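Local coordinates for uncharacterized protein (Helicobacter pylori, PDB 4O5J), which acts as a sialic acid-binding outer-membrane adhesin, SabA, whose extracellular domain probably attaches the bacterium to sialylated host glycans, at residues Tyr66-Thr71 with Phe290-Gln294; Gln255-Ser260 with Gln296-Tyr300; Asn85-Ala89 with Glu346-Ile350. One frame throughout, in Å; residues are numbered along the deposited sequence.

How the interactions relate
All three contacts are helix packing within the adhesion domain's elongated bundle. Interactions 1 and 2 share helix 281-309: its residues 290-294 face helix 57-76, and about one and a half turns further on residues 296-300 face helix 241-268. Their centres lie 11 Å apart and they touch, Phe70 CZ meeting Ile298 CD1 at 3.5 Å and Leu259 CD2 coming 3.7 Å from Asn293 O. Interaction 3 pairs helix 82-101, which follows helix 57-76 in the chain, with the long helix 343-396. Its centre is 14 Å from that of interaction 2, with nearest atoms about 4 Å apart, and 20 Å from that of interaction 1.

Interaction 1. Residues Tyr66-Thr71 with Phe290-Gln294; sequences YLKSFT and FAQNQ
Tyr66 reaches Gln294 through a water: its OH and Gln294 OE1 both approach water 1, which donates to OE1 over 2.8 Å and also lies above one face of the Phe70 ring, offset toward its rim. Leu67 does more. Its CB packs against Phe290 CE2 at 3.4 Å, its CD2 rests on the methyl of Ala291, and its carbonyl O receives Gln294 NE2 at 2.9 Å. That bond is nearly straight (169° at the hydrogen) and lies in the amide plane of Gln294, although the donor is tilted 32° from the carbonyl plane. Because Leu67 O also accepts Thr71 N, two donors grip it. The Lys68 and Phe290 side chains cross at about a right angle, CG meeting CE2. Phe70 runs alongside Gln294 in the opposite direction, CD2 to CD 3.3 Å, with ring and amide planes 39° apart. Thr71 closes the series, its OG1 3.4 Å from Phe290 CZ. The Gln294 chain, extended beyond CG, carries its amide between Tyr66, Leu67, Phe70 and Thr71. Helix 343-396 borders the contact through Tyr357, edge-to-face with Phe70, and Leu365 on Ala291. A polar knob-into-hole, with glutamine as the knob, thus joins two helices of the adhesion domain's bundle.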
ATOM      1  N   TYR A  66       1.605   5.840 -22.141  1.00 63.27           N
ATOM      2  CA  TYR A  66       1.231   6.139 -20.773  1.00 52.29           C
ATOM      3  C   TYR A  66       1.681   5.001 -19.810  1.00 60.36           C
ATOM      4  O   TYR A  66       2.294   5.249 -18.762  1.00 61.15           O
ATOM      5  CB  TYR A  66      -0.293   6.356 -20.667  1.00 51.82           C
ATOM      6  CG  TYR A  66      -0.687   6.276 -19.218  1.00 63.04           C
ATOM      7  CD1 TYR A  66      -0.485   7.378 -18.349  1.00 59.34           C
ATOM      8  CD2 TYR A  66      -1.167   5.072 -18.664  1.00 60.68           C
ATOM      9  CE1 TYR A  66      -0.798   7.294 -17.010  1.00 71.57           C
ATOM     10  CE2 TYR A  66      -1.496   4.987 -17.318  1.00 65.66           C
ATOM     11  CZ  TYR A  66      -1.297   6.081 -16.497  1.00 68.88           C
ATOM     12  OH  TYR A  66      -1.614   5.974 -15.156  1.00 72.99           O
ATOM     13  N   LEU A  67       1.346   3.757 -20.156  1.00 54.82           N
ATOM     14  CA  LEU A  67       1.704   2.604 -19.364  1.00 51.65           C
ATOM     15  C   LEU A  67       3.206   2.610 -19.067  1.00 59.26           C
ATOM     16  O   LEU A  67       3.634   2.548 -17.882  1.00 60.29           O
ATOM     17  CB  LEU A  67       1.341   1.361 -20.140  1.00 60.37           C
ATOM     18  CG  LEU A  67       0.081   0.555 -19.790  1.00 52.04           C
ATOM     19  CD1 LEU A  67      -0.844   1.264 -18.885  1.00 47.69           C
ATOM     20  CD2 LEU A  67      -0.646   0.064 -21.017  1.00 43.78           C
ATOM     21  N   LYS A  68       4.003   2.726 -20.126  1.00 55.07           N
ATOM     22  CA  LYS A  68       5.476   2.692 -20.011  1.00 53.83           C
ATOM     23  C   LYS A  68       5.976   3.865 -19.227  1.00 57.76           C
ATOM     24  O   LYS A  68       6.910   3.763 -18.411  1.00 62.07           O
ATOM     25  CB  LYS A  68       6.164   2.710 -21.381  1.00 44.91           C
ATOM     26  CG  LYS A  68       5.889   1.481 -22.165  1.00 56.32           C
ATOM     27  CD  LYS A  68       6.468   1.587 -23.576  1.00 61.80           C
ATOM     28  CE  LYS A  68       7.565   0.537 -23.823  1.00 66.14           C
ATOM     29  NZ  LYS A  68       8.775   0.945 -23.162  1.00 60.54           N
ATOM     30  N   SER A  69       5.354   5.009 -19.437  1.00 53.80           N
ATOM     31  CA  SER A  69       5.823   6.172 -18.736  1.00 54.18           C
ATOM     32  C   SER A  69       5.564   6.024 -17.204  1.00 56.06           C
ATOM     33  O   SER A  69       6.383   6.422 -16.343  1.00 61.49           O
ATOM     34  CB  SER A  69       5.161   7.365 -19.366  1.00 57.45           C
ATOM     35  OG  SER A  69       5.505   8.475 -18.620  1.00 78.58           O
ATOM     36  N   PHE A  70       4.451   5.391 -16.846  1.00 56.37           N
ATOM     37  CA  PHE A  70       4.167   5.202 -15.422  1.00 47.24           C
ATOM     38  C   PHE A  70       5.203   4.224 -14.861  1.00 52.76           C
ATOM     39  O   PHE A  70       5.769   4.451 -13.786  1.00 51.43           O
ATOM     40  CB  PHE A  70       2.772   4.641 -15.231  1.00 47.48           C
ATOM     41  CG  PHE A  70       2.478   4.233 -13.814  1.00 50.82           C
ATOM     42  CD1 PHE A  70       1.862   5.129 -12.949  1.00 52.97           C
ATOM     43  CD2 PHE A  70       2.839   2.974 -13.342  1.00 54.33           C
ATOM     44  CE1 PHE A  70       1.594   4.763 -11.610  1.00 53.39           C
ATOM     45  CE2 PHE A  70       2.593   2.600 -12.036  1.00 51.17           C
ATOM     46  CZ  PHE A  70       1.965   3.493 -11.158  1.00 51.71           C
ATOM     47  N   THR A  71       5.464   3.139 -15.587  1.00 45.00           N
ATOM     48  CA  THR A  71       6.386   2.131 -15.058  1.00 46.38           C
ATOM     49  C   THR A  71       7.781   2.701 -14.894  1.00 54.94           C
ATOM     50  O   THR A  71       8.480   2.371 -13.953  1.00 54.28           O
ATOM     51  CB  THR A  71       6.437   0.903 -15.935  1.00 49.94           C
ATOM     52  OG1 THR A  71       5.126   0.366 -16.013  1.00 54.92           O
ATOM     53  CG2 THR A  71       7.399  -0.170 -15.342  1.00 46.69           C
ATOM     54  N   PHE A 290       0.486  -6.383 -19.322  1.00 52.04           N
ATOM     55  CA  PHE A 290       1.152  -5.187 -18.823  1.00 50.29           C
ATOM     56  C   PHE A 290       0.133  -4.263 -18.127  1.00 51.84           C
ATOM     57  O   PHE A 290       0.305  -3.850 -16.969  1.00 52.72           O
ATOM     58  CB  PHE A 290       1.793  -4.465 -20.007  1.00 48.81           C
ATOM     59  CG  PHE A 290       2.677  -3.315 -19.625  1.00 52.08           C
ATOM     60  CD1 PHE A 290       3.370  -3.317 -18.425  1.00 56.15           C
ATOM     61  CD2 PHE A 290       2.829  -2.222 -20.484  1.00 51.91           C
ATOM     62  CE1 PHE A 290       4.196  -2.247 -18.073  1.00 61.79           C
ATOM     63  CE2 PHE A 290       3.662  -1.155 -20.133  1.00 53.99           C
ATOM     64  CZ  PHE A 290       4.352  -1.170 -18.951  1.00 57.88           C
ATOM     65  N   ALA A 291      -0.954  -3.981 -18.819  1.00 49.36           N
ATOM     66  CA  ALA A 291      -2.008  -3.065 -18.310  1.00 50.67           C
ATOM     67  C   ALA A 291      -2.717  -3.640 -17.076  1.00 49.96           C
ATOM     68  O   ALA A 291      -2.854  -2.933 -16.070  1.00 45.19           O
ATOM     69  CB  ALA A 291      -2.993  -2.722 -19.439  1.00 46.90           C
ATOM     70  N   GLN A 292      -3.106  -4.912 -17.097  1.00 45.67           N
ATOM     71  CA  GLN A 292      -3.667  -5.523 -15.883  1.00 50.01           C
ATOM     72  C   GLN A 292      -2.742  -5.389 -14.726  1.00 52.69           C
ATOM     73  O   GLN A 292      -3.160  -4.963 -13.623  1.00 54.40           O
ATOM     74  CB  GLN A 292      -3.951  -6.985 -16.103  1.00 53.65           C
ATOM     75  CG  GLN A 292      -5.092  -7.199 -17.055  1.00 60.18           C
ATOM     76  CD  GLN A 292      -5.242  -8.661 -17.432  1.00 66.86           C
ATOM     77  OE1 GLN A 292      -5.886  -9.434 -16.738  1.00 71.23           O
ATOM     78  NE2 GLN A 292      -4.658  -9.038 -18.533  1.00 69.18           N
ATOM     79  N   ASN A 293      -1.463  -5.709 -14.944  1.00 52.19           N
ATOM     80  CA  ASN A 293      -0.484  -5.684 -13.820  1.00 55.36           C
ATOM     81  C   ASN A 293      -0.360  -4.296 -13.244  1.00 48.94           C
ATOM     82  O   ASN A 293      -0.292  -4.138 -12.018  1.00 47.75           O
ATOM     83  CB  ASN A 293       0.929  -6.168 -14.239  1.00 54.12           C
ATOM     84  CG  ASN A 293       0.973  -7.646 -14.498  1.00 51.32           C
ATOM     85  OD1 ASN A 293       0.146  -8.403 -14.010  1.00 58.43           O
ATOM     86  ND2 ASN A 293       1.936  -8.062 -15.265  1.00 57.16           N
ATOM     87  N   GLN A 294      -0.316  -3.285 -14.118  1.00 45.13           N
ATOM     88  CA  GLN A 294      -0.150  -1.932 -13.655  1.00 45.85           C
ATOM     89  C   GLN A 294      -1.428  -1.489 -12.896  1.00 45.49           C
ATOM     90  O   GLN A 294      -1.332  -0.737 -11.932  1.00 47.44           O
ATOM     91  CB  GLN A 294       0.118  -0.977 -14.804  1.00 48.60           C
ATOM     92  CG  GLN A 294       0.505   0.412 -14.314  1.00 48.23           C
ATOM     93  CD  GLN A 294       1.066   1.256 -15.460  1.00 57.58           C
ATOM     94  OE1 GLN A 294       0.413   2.214 -15.960  1.00 57.48           O
ATOM     95  NE2 GLN A 294       2.286   0.894 -15.917  1.00 52.48           N
TER
HETATM   96  O   HOH W   1      -0.926   3.842 -14.175  1.00 57.24           O

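Interaction 2. Residues Gln255-Ser260 with Gln296-Tyr300; sequences QAVTLS and QVISY
Ala256 and Tyr300 meet where the segments 255-260 and 296-300 run nearly antiparallel (157°), their axes 9.5 Å apart. The Ala256 methyl lies 3.8 Å from Tyr300 CB, and its CA approaches CD2 of the same ring. With CG anti to the carbonyl carbon (chi1 -79°), the tyrosine ring extends across the alanine toward Gln255. Next to this pair Val297 presents CG2 to Leu259 CG at 3.8 Å, while its CG1 approaches the hydroxyl of Ser260. That hydroxyl turns back into its own helix and donates to Ala256 O over 2.8 Å, and it also has a weak hydrogen bond with Asn74 ND2; the backbone N of Ser260 reaches the same carbonyl oxygen from the opposite face of its plane. Ala256, Val297 and Ser260 are all buried.

The other side is more solvent-exposed and more polar. The Leu259 and Gln296 side chains cross at about a right angle, CD2 meeting CG at 3.5 Å. The Gln296 chain bends at chi2 (58°), which brings NE2 over the centre of the Tyr300 ring, 3.3 Å above its plane. At the exposed margin Gln255 lays CG 3.1 Å from Tyr300 OH, and water 2, in plane at the ring edge, links that hydroxyl to Gln255 NE2, from which it accepts. No direct hydrogen bond crosses between the segments.

On the buried side Ile83 of helix 82-101 packs against Ala256, Ser260 and Val297, while Asn74 and Phe70 of helix 57-76 touch Val297 and Ile298 respectively, placing this antiparallel pair against two further helices.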
ATOM      1  N   GLN A 255       4.298  -7.369  -2.138  1.00 49.56           N
ATOM      2  CA  GLN A 255       3.673  -7.913  -3.321  1.00 50.21           C
ATOM      3  C   GLN A 255       3.679  -6.852  -4.440  1.00 49.43           C
ATOM      4  O   GLN A 255       4.032  -7.126  -5.595  1.00 47.97           O
ATOM      5  CB  GLN A 255       2.283  -8.389  -2.958  1.00 52.36           C
ATOM      6  CG  GLN A 255       1.663  -9.209  -4.016  1.00 67.11           C
ATOM      7  CD  GLN A 255       2.508 -10.375  -4.324  1.00 79.55           C
ATOM      8  OE1 GLN A 255       3.090 -10.925  -3.387  1.00 96.75           O
ATOM      9  NE2 GLN A 255       2.622 -10.772  -5.640  1.00 83.87           N
ATOM     10  N   ALA A 256       3.359  -5.620  -4.074  1.00 47.62           N
ATOM     11  CA  ALA A 256       3.342  -4.510  -5.028  1.00 46.32           C
ATOM     12  C   ALA A 256       4.754  -4.265  -5.631  1.00 53.85           C
ATOM     13  O   ALA A 256       4.895  -3.979  -6.823  1.00 50.04           O
ATOM     14  CB  ALA A 256       2.848  -3.250  -4.325  1.00 36.88           C
ATOM     15  N   VAL A 257       5.785  -4.344  -4.789  1.00 51.64           N
ATOM     16  CA  VAL A 257       7.151  -4.107  -5.234  1.00 49.57           C
ATOM     17  C   VAL A 257       7.576  -5.155  -6.275  1.00 51.15           C
ATOM     18  O   VAL A 257       8.034  -4.820  -7.389  1.00 52.31           O
ATOM     19  CB  VAL A 257       8.120  -4.122  -4.057  1.00 50.00           C
ATOM     20  CG1 VAL A 257       9.546  -4.295  -4.576  1.00 49.04           C
ATOM     21  CG2 VAL A 257       7.971  -2.862  -3.211  1.00 37.49           C
ATOM     22  N   THR A 258       7.369  -6.424  -5.954  1.00 46.46           N
ATOM     23  CA  THR A 258       7.643  -7.494  -6.896  1.00 43.94           C
ATOM     24  C   THR A 258       6.912  -7.253  -8.201  1.00 51.57           C
ATOM     25  O   THR A 258       7.459  -7.451  -9.287  1.00 50.29           O
ATOM     26  CB  THR A 258       7.143  -8.816  -6.341  1.00 48.21           C
ATOM     27  OG1 THR A 258       7.811  -9.050  -5.117  1.00 56.41           O
ATOM     28  CG2 THR A 258       7.435 -10.001  -7.327  1.00 43.63           C
ATOM     29  N   LEU A 259       5.650  -6.864  -8.110  1.00 49.08           N
ATOM     30  CA  LEU A 259       4.864  -6.693  -9.338  1.00 44.64           C
ATOM     31  C   LEU A 259       5.412  -5.476 -10.124  1.00 49.49           C
ATOM     32  O   LEU A 259       5.475  -5.519 -11.344  1.00 53.48           O
ATOM     33  CB  LEU A 259       3.366  -6.512  -8.989  1.00 43.16           C
ATOM     34  CG  LEU A 259       2.389  -6.556 -10.118  1.00 46.22           C
ATOM     35  CD1 LEU A 259       2.636  -7.736 -11.048  1.00 42.90           C
ATOM     36  CD2 LEU A 259       0.967  -6.590  -9.563  1.00 48.22           C
ATOM     37  N   SER A 260       5.825  -4.401  -9.433  1.00 51.21           N
ATOM     38  CA  SER A 260       6.415  -3.285 -10.133  1.00 46.83           C
ATOM     39  C   SER A 260       7.690  -3.740 -10.880  1.00 52.25           C
ATOM     40  O   SER A 260       7.919  -3.341 -12.034  1.00 54.35           O
ATOM     41  CB  SER A 260       6.761  -2.204  -9.187  1.00 54.53           C
ATOM     42  OG  SER A 260       5.597  -1.798  -8.454  1.00 53.75           O
ATOM     43  N   GLN A 296      -3.206  -3.577 -11.078  1.00 42.77           N
ATOM     44  CA  GLN A 296      -3.075  -4.275  -9.798  1.00 42.96           C
ATOM     45  C   GLN A 296      -2.097  -3.524  -8.886  1.00 48.74           C
ATOM     46  O   GLN A 296      -2.262  -3.495  -7.660  1.00 52.01           O
ATOM     47  CB  GLN A 296      -2.610  -5.718 -10.019  1.00 41.79           C
ATOM     48  CG  GLN A 296      -2.435  -6.433  -8.724  1.00 48.10           C
ATOM     49  CD  GLN A 296      -3.732  -6.448  -7.904  1.00 52.44           C
ATOM     50  OE1 GLN A 296      -4.678  -7.075  -8.324  1.00 61.16           O
ATOM     51  NE2 GLN A 296      -3.769  -5.786  -6.748  1.00 53.49           N
ATOM     52  N   VAL A 297      -1.082  -2.902  -9.482  1.00 44.69           N
ATOM     53  CA  VAL A 297      -0.116  -2.121  -8.676  1.00 44.61           C
ATOM     54  C   VAL A 297      -0.839  -0.951  -7.998  1.00 46.67           C
ATOM     55  O   VAL A 297      -0.679  -0.756  -6.806  1.00 48.77           O
ATOM     56  CB  VAL A 297       1.075  -1.600  -9.520  1.00 43.01           C
ATOM     57  CG1 VAL A 297       1.862  -0.554  -8.730  1.00 36.92           C
ATOM     58  CG2 VAL A 297       1.962  -2.768  -9.954  1.00 38.70           C
ATOM     59  N   ILE A 298      -1.619  -0.186  -8.780  1.00 49.18           N
ATOM     60  CA  ILE A 298      -2.417   0.911  -8.277  1.00 47.31           C
ATOM     61  C   ILE A 298      -3.397   0.409  -7.224  1.00 52.53           C
ATOM     62  O   ILE A 298      -3.628   1.049  -6.206  1.00 53.36           O
ATOM     63  CB  ILE A 298      -3.206   1.599  -9.403  1.00 46.31           C
ATOM     64  CG1 ILE A 298      -2.262   2.223 -10.447  1.00 45.64           C
ATOM     65  CG2 ILE A 298      -4.136   2.636  -8.821  1.00 41.22           C
ATOM     66  CD1 ILE A 298      -1.301   3.186  -9.844  1.00 47.07           C
ATOM     67  N   SER A 299      -3.958  -0.755  -7.466  1.00 48.51           N
ATOM     68  CA  SER A 299      -4.930  -1.296  -6.589  1.00 46.40           C
ATOM     69  C   SER A 299      -4.271  -1.672  -5.230  1.00 54.58           C
ATOM     70  O   SER A 299      -4.891  -1.480  -4.157  1.00 45.29           O
ATOM     71  CB  SER A 299      -5.586  -2.467  -7.292  1.00 53.16           C
ATOM     72  OG  SER A 299      -6.271  -3.124  -6.313  1.00 70.08           O
ATOM     73  N   TYR A 300      -3.031  -2.193  -5.266  1.00 48.18           N
ATOM     74  CA  TYR A 300      -2.314  -2.462  -4.015  1.00 42.87           C
ATOM     75  C   TYR A 300      -2.076  -1.168  -3.264  1.00 42.45           C
ATOM     76  O   TYR A 300      -2.161  -1.134  -2.031  1.00 43.98           O
ATOM     77  CB  TYR A 300      -0.962  -3.116  -4.266  1.00 37.87           C
ATOM     78  CG  TYR A 300      -1.033  -4.611  -4.552  1.00 44.76           C
ATOM     79  CD1 TYR A 300      -1.899  -5.448  -3.833  1.00 42.03           C
ATOM     80  CD2 TYR A 300      -0.219  -5.187  -5.519  1.00 39.33           C
ATOM     81  CE1 TYR A 300      -1.946  -6.802  -4.094  1.00 44.84           C
ATOM     82  CE2 TYR A 300      -0.257  -6.542  -5.787  1.00 40.33           C
ATOM     83  CZ  TYR A 300      -1.100  -7.342  -5.081  1.00 47.96           C
ATOM     84  OH  TYR A 300      -1.096  -8.677  -5.406  1.00 51.48           O
TER
HETATM   85  O   HOH W   2       0.539  -9.830  -7.182  1.00 63.48           O

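Interaction 3. Residues Asn85-Ala89 with Glu346-Ile350; sequences NAVQA and EVQTI
Ile350 extends CD1 into the apolar centre, 4.1 Å from Ala86 CA and 4.2 Å from the methyl of Ala89. Its CG1 lies anti to the carbonyl carbon (chi1 -55°), turning the end of the branch toward helix 82-101. Ala89 CB also meets Glu346 CB at 4.0 Å and, more loosely, Val347 CG2. The small Ala86 and Ala89 at this interface, the latter with CB directed at the partner, accompany an axis separation of 8.9 Å, and the segments run roughly antiparallel, at 143°, as members of the adhesion domain's helical bundle. Behind them, Ile304 and Phe305 of helix 281-309 pack on Ile350, and Leu253 of helix 241-268 touches Ala86. Outward from this centre Asn85 spans the gap: ND2 donates to Glu346 O over 3.0 Å, almost perfectly straight at 179° and in the asparagine amide plane. Ile350 N reaches the same oxygen from the opposite face of its carbonyl plane. The Asn85 amide also packs on Thr349 CG2, 3.6 Å from ND2. At the polar edge water 3 donates to Thr349 OG1, itself bonded to Gln345 O, and weakly to Asn85 OD1, while the Glu346 carboxylate lies alongside the backbone of helix 82-101, OE1 3.4 Å from Ala89 CA.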
ATOM      1  N   ASN A  85       6.749   6.006  -2.704  1.00 40.56           N
ATOM      2  CA  ASN A  85       6.095   6.860  -1.737  1.00 42.18           C
ATOM      3  C   ASN A  85       5.282   5.991  -0.719  1.00 42.13           C
ATOM      4  O   ASN A  85       5.270   6.265   0.485  1.00 43.01           O
ATOM      5  CB  ASN A  85       5.200   7.886  -2.397  1.00 36.70           C
ATOM      6  CG  ASN A  85       4.368   8.613  -1.331  1.00 46.94           C
ATOM      7  OD1 ASN A  85       4.858   9.501  -0.614  1.00 46.06           O
ATOM      8  ND2 ASN A  85       3.111   8.166  -1.147  1.00 48.34           N
ATOM      9  N   ALA A  86       4.612   4.953  -1.220  1.00 40.69           N
ATOM     10  CA  ALA A  86       3.871   4.049  -0.341  1.00 43.12           C
ATOM     11  C   ALA A  86       4.857   3.400   0.656  1.00 43.67           C
ATOM     12  O   ALA A  86       4.582   3.305   1.858  1.00 42.63           O
ATOM     13  CB  ALA A  86       3.155   2.992  -1.162  1.00 37.43           C
ATOM     14  N   VAL A  87       6.012   2.928   0.157  1.00 41.02           N
ATOM     15  CA  VAL A  87       7.012   2.360   1.031  1.00 37.90           C
ATOM     16  C   VAL A  87       7.435   3.345   2.129  1.00 41.65           C
ATOM     17  O   VAL A  87       7.537   2.965   3.301  1.00 41.44           O
ATOM     18  CB  VAL A  87       8.271   1.915   0.236  1.00 38.90           C
ATOM     19  CG1 VAL A  87       9.383   1.500   1.176  1.00 37.57           C
ATOM     20  CG2 VAL A  87       7.916   0.781  -0.720  1.00 39.59           C
ATOM     21  N   GLN A  88       7.685   4.596   1.770  1.00 37.28           N
ATOM     22  CA  GLN A  88       8.030   5.615   2.741  1.00 43.17           C
ATOM     23  C   GLN A  88       6.969   5.712   3.839  1.00 44.08           C
ATOM     24  O   GLN A  88       7.301   5.744   5.056  1.00 42.10           O
ATOM     25  CB  GLN A  88       8.210   6.982   2.091  1.00 44.13           C
ATOM     26  CG  GLN A  88       9.561   7.190   1.405  1.00 52.27           C
ATOM     27  CD  GLN A  88      10.756   7.195   2.398  1.00 72.97           C
ATOM     28  OE1 GLN A  88      10.624   7.035   3.641  1.00 70.37           O
ATOM     29  NE2 GLN A  88      11.934   7.409   1.848  1.00 90.91           N
ATOM     30  N   ALA A  89       5.711   5.753   3.442  1.00 40.31           N
ATOM     31  CA  ALA A  89       4.601   5.852   4.424  1.00 38.63           C
ATOM     32  C   ALA A  89       4.595   4.649   5.360  1.00 36.51           C
ATOM     33  O   ALA A  89       4.507   4.797   6.591  1.00 37.67           O
ATOM     34  CB  ALA A  89       3.245   5.964   3.712  1.00 36.05           C
ATOM     35  N   GLU A 346       2.547  11.908   3.211  1.00 48.35           N
ATOM     36  CA  GLU A 346       2.857  10.727   2.394  1.00 45.69           C
ATOM     37  C   GLU A 346       1.605   9.882   2.141  1.00 45.14           C
ATOM     38  O   GLU A 346       1.395   9.359   1.031  1.00 54.31           O
ATOM     39  CB  GLU A 346       3.896   9.893   3.104  1.00 43.00           C
ATOM     40  CG  GLU A 346       5.226  10.590   3.151  1.00 47.01           C
ATOM     41  CD  GLU A 346       6.214   9.900   4.098  1.00 48.77           C
ATOM     42  OE1 GLU A 346       5.825   8.976   4.841  1.00 54.02           O
ATOM     43  OE2 GLU A 346       7.389  10.291   4.126  1.00 60.94           O
ATOM     44  N   VAL A 347       0.776   9.731   3.166  1.00 39.69           N
ATOM     45  CA  VAL A 347      -0.469   8.995   3.045  1.00 42.51           C
ATOM     46  C   VAL A 347      -1.400   9.687   2.034  1.00 47.19           C
ATOM     47  O   VAL A 347      -1.999   9.031   1.161  1.00 49.51           O
ATOM     48  CB  VAL A 347      -1.176   8.849   4.412  1.00 42.76           C
ATOM     49  CG1 VAL A 347      -2.600   8.294   4.234  1.00 40.99           C
ATOM     50  CG2 VAL A 347      -0.328   7.969   5.318  1.00 41.42           C
ATOM     51  N   GLN A 348      -1.496  11.011   2.124  1.00 49.53           N
ATOM     52  CA  GLN A 348      -2.365  11.754   1.195  1.00 53.88           C
ATOM     53  C   GLN A 348      -1.840  11.603  -0.222  1.00 51.65           C
ATOM     54  O   GLN A 348      -2.595  11.512  -1.177  1.00 54.01           O
ATOM     55  CB  GLN A 348      -2.427  13.216   1.560  1.00 59.85           C
ATOM     56  CG  GLN A 348      -3.163  13.459   2.892  1.00 77.87           C
ATOM     57  CD  GLN A 348      -4.548  12.786   2.967  1.00 91.08           C
ATOM     58  OE1 GLN A 348      -5.410  13.009   2.099  1.00 93.11           O
ATOM     59  NE2 GLN A 348      -4.766  11.975   4.016  1.00 80.04           N
ATOM     60  N   THR A 349      -0.521  11.565  -0.360  1.00 47.56           N
ATOM     61  CA  THR A 349       0.067  11.346  -1.691  1.00 45.19           C
ATOM     62  C   THR A 349      -0.363   9.998  -2.293  1.00 51.56           C
ATOM     63  O   THR A 349      -0.583   9.913  -3.516  1.00 56.17           O
ATOM     64  CB  THR A 349       1.583  11.466  -1.640  1.00 48.22           C
ATOM     65  OG1 THR A 349       1.920  12.805  -1.237  1.00 55.45           O
ATOM     66  CG2 THR A 349       2.249  11.129  -2.963  1.00 41.55           C
ATOM     67  N   ILE A 350      -0.452   8.946  -1.477  1.00 48.10           N
ATOM     68  CA  ILE A 350      -0.956   7.670  -1.960  1.00 41.37           C
ATOM     69  C   ILE A 350      -2.376   7.877  -2.493  1.00 41.95           C
ATOM     70  O   ILE A 350      -2.713   7.409  -3.569  1.00 49.25           O
ATOM     71  CB  ILE A 350      -1.057   6.627  -0.862  1.00 39.69           C
ATOM     72  CG1 ILE A 350       0.281   6.448  -0.171  1.00 39.22           C
ATOM     73  CG2 ILE A 350      -1.472   5.314  -1.487  1.00 36.39           C
ATOM     74  CD1 ILE A 350       0.214   5.389   0.923  1.00 43.13           C
TER
HETATM   75  O   HOH W   3       4.623  12.744   0.260  1.00 79.30           O